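Methyl-coenzyme M reductase gamma subunit (Methermicoccus shengliensis DSM 18856, PDB 7NKG) forms part of the nickel-containing enzyme whose relatives release methane from methyl-coenzyme M, and here helps bind factor 430. Local coordinates at residues Q87-M92 and A154-H159; A39-R44 and K187-V192. All blocks are in the same frame, centred on the assembly; numbering follows the deposited sequence.

In the fold
Contact 1 and contact 2 illustrate how a cofactor-binding loop can be tied to the body of a fold. Their centres lie about 15 Å apart, and along the chain contact 1 is nested inside the loop that contact 2 closes. Contact 1 sets the end of strand 83-90, from the four-stranded antiparallel sheet, beside the loop after strand 149-151 that helps hold factor 430. Contact 2 joins the end of helix 34-41 to the turn between strands 182-187 and 193-201 of the three-stranded sheet. The two meet directly, Gln-189 OE1 lying 3.2 Å from Gln-87 N in a probable hydrogen bond, which links the second sheet's turn to strand 83-90 and, through it, to the cofactor site.

Contact 1: Q87-M92 and A154-H159; sequences QWTDSM and ATVHGH. With F43 (factor 430), chain V.
Segments 87-92 and 154-159 run 20° apart in direction and draw together from 8.7 Å between Gln-87 CA and Ala-154 CA until Met-92 N donates to His-159 O at 2.9 Å. Before that bond, side chains meet both side chains and backbone oxygens. Gln-87 NE2, which donates to Arg-152 O, lies 3.7 Å from Val-156 CG1, the side chains crossing at about a right angle. Chi1 of -64° puts Thr-89 OG1, bonded to Gly-120 O, beside the backbone N and leaves CG2 anti to it, 3.5 Å from Val-156 O. Asp-90 O lies 3.3 Å from His-159 CB. Strand 83-90 thus backs the factor 430 pocket of methyl-coenzyme M reductase, whose loop grips two cofactor carboxylates. One takes Thr-155 N at OEB and Val-156 N at ODB; the other takes the ND1 of His-157 at OCC, in a nearly straight 2.8 Å bond, and, weakly, that of His-159 at OBC. Both imidazoles meet their oxygen at the ring edge and turn NE2 to a basic side chain of another chain. Alongside His-159, Met-92 SD lies 3.6 Å from His-159 CD2, oblique to the ring. A water joins Ser-91 OG, also bonded to Tyr-93 N, to Gly-158 O.

Contact 2: A39-R44 and K187-V192; sequences AILGHR and KDQVGV
Ile-40 and Asp-188 bring their CA atoms to 4.1 Å, and around this pair the last turn of helix 34-41 is packed tightly against the 187-192 turn. Ile-40 O receives Gln-189 N at 2.8 Å, while Asp-188 CB sits 3.5 Å from Ala-39 O. Gln-189 makes the second grip: chi2 of -179° sends CD straight on from CG, and NE2 donates to a lone pair of Leu-41 O, on the last helical residue, at 3.0 Å and 167°, with that oxygen almost in the amide plane. Leu-41 O also lies over the centre of one face of the His-43 ring. Gln-189 NE2 and His-43 NE2 both bond to Tyr-85 O on strand 83-90. The 187-192 segment contains a type I beta turn from Asp-188 to Gly-191, connecting antiparallel strands 182-187 and 193-201 and reinforced by an Asx turn, Val-190 N to Asp-188 OD1; the same oxygen takes Val-192 N from the opposite carboxylate face. The solvent side lies at partly exposed Gly-42, where positive phi and the closeness of Asp-188 OD2, 3.6 Å from Gly-42 CA, leave no room for a side chain; a water there bridges Asp-188 OD2 and Gly-42 O.

Contact 1: Q87-M92 and A154-H159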
loop_
_atom_site.group_PDB
_atom_site.type_symbol
_atom_site.label_atom_id
_atom_site.label_comp_id
_atom_site.label_asym_id
_atom_site.label_seq_id
_atom_site.Cartn_x
_atom_site.Cartn_y
_atom_site.Cartn_z
ATOM N N GLN C 87 -10.605 -7.608 -38.294
ATOM C CA GLN C 87 -10.262 -8.674 -37.354
ATOM C C GLN C 87 -10.733 -10.016 -37.883
ATOM O O GLN C 87 -11.899 -10.153 -38.248
ATOM C CB GLN C 87 -10.841 -8.409 -35.960
ATOM C CG GLN C 87 -10.479 -9.495 -34.955
ATOM C CD GLN C 87 -10.607 -9.009 -33.540
ATOM O OE1 GLN C 87 -9.680 -8.412 -32.986
ATOM N NE2 GLN C 87 -11.762 -9.241 -32.912
ATOM N N TRP C 88 -9.832 -11.015 -37.866
ATOM C CA TRP C 88 -10.071 -12.361 -38.371
ATOM C C TRP C 88 -9.935 -13.429 -37.291
ATOM O O TRP C 88 -9.063 -13.325 -36.434
ATOM C CB TRP C 88 -9.028 -12.695 -39.447
ATOM C CG TRP C 88 -9.369 -12.154 -40.801
ATOM C CD1 TRP C 88 -8.858 -11.039 -41.398
ATOM C CD2 TRP C 88 -10.318 -12.707 -41.721
ATOM N NE1 TRP C 88 -9.442 -10.854 -42.631
ATOM C CE2 TRP C 88 -10.337 -11.873 -42.859
ATOM C CE3 TRP C 88 -11.144 -13.842 -41.700
ATOM C CZ2 TRP C 88 -11.148 -12.135 -43.963
ATOM C CZ3 TRP C 88 -11.970 -14.082 -42.779
ATOM C CH2 TRP C 88 -11.960 -13.240 -43.902
ATOM N N THR C 89 -10.759 -14.468 -37.385
ATOM C CA THR C 89 -10.674 -15.677 -36.571
ATOM C C THR C 89 -10.416 -16.794 -37.572
ATOM O O THR C 89 -11.072 -16.843 -38.619
ATOM C CB THR C 89 -11.940 -15.910 -35.770
ATOM O OG1 THR C 89 -12.082 -14.834 -34.837
ATOM C CG2 THR C 89 -11.920 -17.243 -35.017
ATOM N N ASP C 90 -9.452 -17.677 -37.269
ATOM C CA ASP C 90 -9.059 -18.738 -38.205
ATOM C C ASP C 90 -9.076 -20.100 -37.522
ATOM O O ASP C 90 -8.415 -20.272 -36.499
ATOM C CB ASP C 90 -7.646 -18.438 -38.721
ATOM C CG ASP C 90 -7.608 -17.181 -39.561
ATOM O OD1 ASP C 90 -8.143 -17.211 -40.681
ATOM O OD2 ASP C 90 -7.040 -16.166 -39.091
ATOM N N SER C 91 -9.797 -21.075 -38.099
ATOM C CA SER C 91 -9.864 -22.408 -37.518
ATOM C C SER C 91 -8.501 -23.060 -37.402
ATOM O O SER C 91 -7.664 -22.941 -38.298
ATOM C CB SER C 91 -10.764 -23.322 -38.344
ATOM O OG SER C 91 -10.942 -24.577 -37.708
ATOM N N MET C 92 -8.295 -23.802 -36.322
ATOM C CA MET C 92 -7.094 -24.617 -36.185
ATOM C C MET C 92 -7.158 -25.893 -37.074
ATOM O O MET C 92 -6.140 -26.573 -37.212
ATOM C CB MET C 92 -6.867 -24.958 -34.713
ATOM C CG MET C 92 -6.398 -23.737 -33.933
ATOM S SD MET C 92 -6.144 -24.012 -32.195
ATOM C CE MET C 92 -4.752 -25.131 -32.219
ATOM N N ALA C 154 -15.987 -9.014 -32.692
ATOM C CA ALA C 154 -16.466 -9.304 -31.334
ATOM C C ALA C 154 -17.092 -10.719 -31.310
ATOM O O ALA C 154 -17.601 -11.187 -32.336
ATOM C CB ALA C 154 -17.498 -8.274 -30.906
ATOM N N THR C 155 -17.092 -11.387 -30.144
ATOM C CA THR C 155 -17.642 -12.745 -29.977
ATOM C C THR C 155 -16.933 -13.694 -30.967
ATOM O O THR C 155 -17.538 -14.266 -31.864
ATOM C CB THR C 155 -19.173 -12.735 -30.114
ATOM O OG1 THR C 155 -19.710 -11.652 -29.357
ATOM C CG2 THR C 155 -19.783 -14.051 -29.687
ATOM N N VAL C 156 -15.629 -13.812 -30.785
ATOM C CA VAL C 156 -14.749 -14.487 -31.724
ATOM C C VAL C 156 -14.711 -16.010 -31.593
ATOM O O VAL C 156 -14.245 -16.662 -32.525
ATOM C CB VAL C 156 -13.316 -13.885 -31.641
ATOM C CG1 VAL C 156 -13.363 -12.363 -31.829
ATOM C CG2 VAL C 156 -12.614 -14.260 -30.328
ATOM N N HIS C 157 -15.162 -16.571 -30.455
ATOM C CA HIS C 157 -15.110 -18.008 -30.139
ATOM C C HIS C 157 -15.314 -18.937 -31.345
ATOM O O HIS C 157 -16.290 -18.771 -32.078
ATOM C CB HIS C 157 -16.173 -18.347 -29.081
ATOM C CG HIS C 157 -15.986 -19.683 -28.432
ATOM N ND1 HIS C 157 -14.920 -19.927 -27.586
ATOM C CD2 HIS C 157 -16.774 -20.785 -28.463
ATOM C CE1 HIS C 157 -15.064 -21.181 -27.169
ATOM N NE2 HIS C 157 -16.173 -21.732 -27.659
ATOM N N GLY C 158 -14.393 -19.860 -31.559
ATOM C CA GLY C 158 -14.513 -20.808 -32.658
ATOM C C GLY C 158 -13.215 -21.362 -33.215
ATOM O O GLY C 158 -13.231 -22.459 -33.775
ATOM N N HIS C 159 -12.073 -20.641 -33.071
ATOM C CA HIS C 159 -10.811 -21.112 -33.659
ATOM C C HIS C 159 -10.442 -22.542 -33.245
ATOM O O HIS C 159 -9.973 -23.325 -34.058
ATOM C CB HIS C 159 -9.638 -20.138 -33.393
ATOM C CG HIS C 159 -8.965 -20.297 -32.061
ATOM N ND1 HIS C 159 -9.579 -19.883 -30.889
ATOM C CD2 HIS C 159 -7.768 -20.855 -31.751
ATOM C CE1 HIS C 159 -8.712 -20.139 -29.915
ATOM N NE2 HIS C 159 -7.616 -20.741 -30.381
HETATM NI NI F43 V . -11.129 -12.565 -22.625
HETATM N NA F43 V . -12.142 -11.518 -21.143
HETATM C CHA F43 V . -11.581 -13.153 -19.462
HETATM C C1A F43 V . -12.363 -11.980 -19.988
HETATM C C2A F43 V . -13.507 -11.291 -19.258
HETATM C C3A F43 V . -14.146 -10.487 -20.410
HETATM C C4A F43 V . -12.882 -10.242 -21.279
HETATM C C5A F43 V . -12.967 -10.293 -18.206
HETATM C C6A F43 V . -14.080 -9.588 -17.432
HETATM O O7A F43 V . -14.698 -10.142 -16.524
HETATM N N8A F43 V . -14.300 -8.368 -17.728
HETATM C C9A F43 V . -14.391 -12.338 -18.567
HETATM C CAA F43 V . -15.298 -11.201 -21.173
HETATM C CBA F43 V . -16.619 -11.165 -20.404
HETATM C CCA F43 V . -17.806 -10.999 -21.304
HETATM O ODA F43 V . -17.998 -11.821 -22.238
HETATM O OEA F43 V . -18.585 -10.042 -21.046
HETATM N NB F43 V . -11.242 -10.884 -23.826
HETATM C CHB F43 V . -13.135 -9.863 -22.735
HETATM C C1B F43 V . -11.813 -9.572 -23.446
HETATM C C2B F43 V . -11.961 -8.793 -24.791
HETATM C C3B F43 V . -11.813 -9.869 -25.872
HETATM C C4B F43 V . -11.112 -10.954 -25.104
HETATM N N5B F43 V . -10.957 -8.672 -22.672
HETATM C C6B F43 V . -10.438 -7.682 -23.382
HETATM O O7B F43 V . -9.786 -6.734 -22.945
HETATM C C8B F43 V . -10.736 -7.869 -24.836
HETATM C C9B F43 V . -13.193 -7.864 -24.923
HETATM C CAB F43 V . -13.170 -10.391 -26.399
HETATM C CBB F43 V . -13.064 -11.527 -27.415
HETATM C CCB F43 V . -14.363 -11.636 -28.176
HETATM O ODB F43 V . -15.005 -12.716 -28.182
HETATM O OEB F43 V . -14.769 -10.640 -28.832
HETATM N NC F43 V . -10.407 -13.741 -24.154
HETATM C CHC F43 V . -10.431 -12.041 -25.840
HETATM C C1C F43 V . -10.176 -13.285 -25.396
HETATM C C2C F43 V . -9.531 -14.294 -26.295
HETATM C C3C F43 V . -9.808 -15.579 -25.506
HETATM C C4C F43 V . -10.150 -15.081 -24.116
HETATM C C5C F43 V . -8.032 -13.981 -26.316
HETATM C C6C F43 V . -7.371 -14.909 -27.333
HETATM O O7C F43 V . -7.837 -14.964 -28.484
HETATM O O8C F43 V . -6.366 -15.588 -27.008
HETATM C C8C F43 V . -11.008 -16.358 -26.071
HETATM C C9C F43 V . -10.714 -16.964 -27.449
HETATM C CAC F43 V . -11.741 -18.008 -27.880
HETATM O OBC F43 V . -11.488 -18.678 -28.911
HETATM O OCC F43 V . -12.796 -18.185 -27.217
HETATM N ND F43 V . -11.312 -14.305 -21.556
HETATM C CHD F43 V . -10.236 -15.893 -23.022
HETATM C C5D F43 V . -10.478 -17.709 -20.728
HETATM C C6D F43 V . -10.082 -18.348 -22.053
HETATM C C7D F43 V . -9.632 -17.271 -23.010
HETATM O O8D F43 V . -8.788 -17.620 -23.807
HETATM C C9D F43 V . -12.837 -16.171 -18.816
HETATM C CAD F43 V . -12.457 -17.366 -17.952
HETATM O OBD F43 V . -13.354 -18.188 -17.603
HETATM O OCD F43 V . -11.264 -17.568 -17.593
HETATM C C1D F43 V . -10.928 -15.530 -21.917
HETATM C C2D F43 V . -11.466 -16.555 -20.945
HETATM C C3D F43 V . -11.707 -15.696 -19.710
HETATM C C4D F43 V . -12.056 -14.333 -20.299
HETATM O O HOH W 1 -12.753 -24.504 -35.711
#

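Contact 2: A39-R44 and K187-V192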
loop_
_atom_site.group_PDB
_atom_site.type_symbol
_atom_site.label_atom_id
_atom_site.label_comp_id
_atom_site.label_asym_id
_atom_site.label_seq_id
_atom_site.Cartn_x
_atom_site.Cartn_y
_atom_site.Cartn_z
ATOM N N ALA C 39 -19.256 -2.772 -46.479
ATOM C CA ALA C 39 -20.430 -3.238 -45.750
ATOM C C ALA C 39 -20.029 -4.240 -44.636
ATOM O O ALA C 39 -20.463 -4.081 -43.492
ATOM C CB ALA C 39 -21.423 -3.893 -46.713
ATOM N N ILE C 40 -19.206 -5.256 -44.959
ATOM C CA ILE C 40 -18.850 -6.278 -43.963
ATOM C C ILE C 40 -17.912 -5.726 -42.870
ATOM O O ILE C 40 -17.981 -6.215 -41.737
ATOM C CB ILE C 40 -18.320 -7.599 -44.597
ATOM C CG1 ILE C 40 -16.984 -7.365 -45.353
ATOM C CG2 ILE C 40 -19.413 -8.168 -45.532
ATOM C CD1 ILE C 40 -16.338 -8.572 -45.989
ATOM N N LEU C 41 -17.117 -4.671 -43.156
ATOM C CA LEU C 41 -16.280 -4.082 -42.089
ATOM C C LEU C 41 -17.120 -3.243 -41.069
ATOM O O LEU C 41 -16.745 -3.176 -39.899
ATOM C CB LEU C 41 -15.097 -3.301 -42.674
ATOM C CG LEU C 41 -14.157 -4.104 -43.596
ATOM C CD1 LEU C 41 -13.007 -3.247 -44.068
ATOM C CD2 LEU C 41 -13.594 -5.373 -42.903
ATOM N N GLY C 42 -18.266 -2.696 -41.488
ATOM C CA GLY C 42 -19.185 -1.983 -40.602
ATOM C C GLY C 42 -18.736 -0.656 -40.023
ATOM O O GLY C 42 -19.282 -0.229 -39.003
ATOM N N HIS C 43 -17.795 0.034 -40.676
ATOM C CA HIS C 43 -17.278 1.316 -40.172
ATOM C C HIS C 43 -18.041 2.517 -40.720
ATOM O O HIS C 43 -18.082 3.565 -40.068
ATOM C CB HIS C 43 -15.800 1.457 -40.529
ATOM C CG HIS C 43 -14.968 0.323 -40.018
ATOM N ND1 HIS C 43 -15.116 -0.147 -38.724
ATOM C CD2 HIS C 43 -14.002 -0.395 -40.636
ATOM C CE1 HIS C 43 -14.258 -1.146 -38.605
ATOM N NE2 HIS C 43 -13.544 -1.312 -39.714
ATOM N N ARG C 44 -18.575 2.399 -41.936
ATOM C CA ARG C 44 -19.325 3.489 -42.572
ATOM C C ARG C 44 -20.254 2.916 -43.652
ATOM O O ARG C 44 -20.097 1.751 -44.048
ATOM C CB ARG C 44 -18.369 4.553 -43.179
ATOM C CG ARG C 44 -17.646 4.071 -44.424
ATOM C CD ARG C 44 -16.666 5.079 -44.988
ATOM N NE ARG C 44 -16.391 4.811 -46.398
ATOM C CZ ARG C 44 -15.630 3.820 -46.855
ATOM N NH1 ARG C 44 -15.026 2.993 -46.010
ATOM N NH2 ARG C 44 -15.466 3.652 -48.164
ATOM N N LYS C 187 -24.114 -10.116 -42.177
ATOM C CA LYS C 187 -23.975 -9.266 -41.001
ATOM C C LYS C 187 -22.559 -8.688 -41.073
ATOM O O LYS C 187 -21.672 -9.310 -41.684
ATOM C CB LYS C 187 -24.131 -10.067 -39.718
ATOM C CG LYS C 187 -25.357 -10.969 -39.669
ATOM C CD LYS C 187 -25.603 -11.466 -38.264
ATOM C CE LYS C 187 -26.735 -12.463 -38.276
ATOM N NZ LYS C 187 -26.968 -13.050 -36.943
ATOM N N ASP C 188 -22.332 -7.508 -40.487
ATOM C CA ASP C 188 -20.975 -6.950 -40.475
ATOM C C ASP C 188 -20.093 -7.720 -39.458
ATOM O O ASP C 188 -20.584 -8.607 -38.750
ATOM C CB ASP C 188 -20.969 -5.426 -40.254
ATOM C CG ASP C 188 -21.367 -4.952 -38.880
ATOM O OD1 ASP C 188 -21.346 -5.768 -37.942
ATOM O OD2 ASP C 188 -21.711 -3.754 -38.747
ATOM N N GLN C 189 -18.811 -7.352 -39.351
ATOM C CA GLN C 189 -17.886 -8.085 -38.496
ATOM C C GLN C 189 -18.259 -8.003 -37.003
ATOM O O GLN C 189 -17.806 -8.861 -36.270
ATOM C CB GLN C 189 -16.429 -7.691 -38.764
ATOM C CG GLN C 189 -16.050 -6.272 -38.392
ATOM C CD GLN C 189 -14.597 -6.006 -38.724
ATOM O OE1 GLN C 189 -13.705 -6.855 -38.489
ATOM N NE2 GLN C 189 -14.299 -4.803 -39.218
ATOM N N VAL C 190 -19.136 -7.066 -36.568
ATOM C CA VAL C 190 -19.589 -7.051 -35.165
ATOM C C VAL C 190 -21.046 -7.564 -35.010
ATOM O O VAL C 190 -21.640 -7.376 -33.947
ATOM C CB VAL C 190 -19.358 -5.689 -34.439
ATOM C CG1 VAL C 190 -17.880 -5.446 -34.182
ATOM C CG2 VAL C 190 -19.977 -4.519 -35.182
ATOM N N GLY C 191 -21.564 -8.282 -36.011
ATOM C CA GLY C 191 -22.866 -8.920 -35.908
ATOM C C GLY C 191 -24.084 -8.088 -36.244
ATOM O O GLY C 191 -25.197 -8.556 -36.002
ATOM N N VAL C 192 -23.921 -6.869 -36.799
ATOM C CA VAL C 192 -25.081 -6.048 -37.152
ATOM C C VAL C 192 -25.622 -6.551 -38.481
ATOM O O VAL C 192 -24.878 -6.518 -39.468
ATOM C CB VAL C 192 -24.732 -4.543 -37.250
ATOM C CG1 VAL C 192 -25.959 -3.718 -37.654
ATOM C CG2 VAL C 192 -24.188 -4.036 -35.931
HETATM O O HOH W 2 -20.769 -1.805 -37.216
#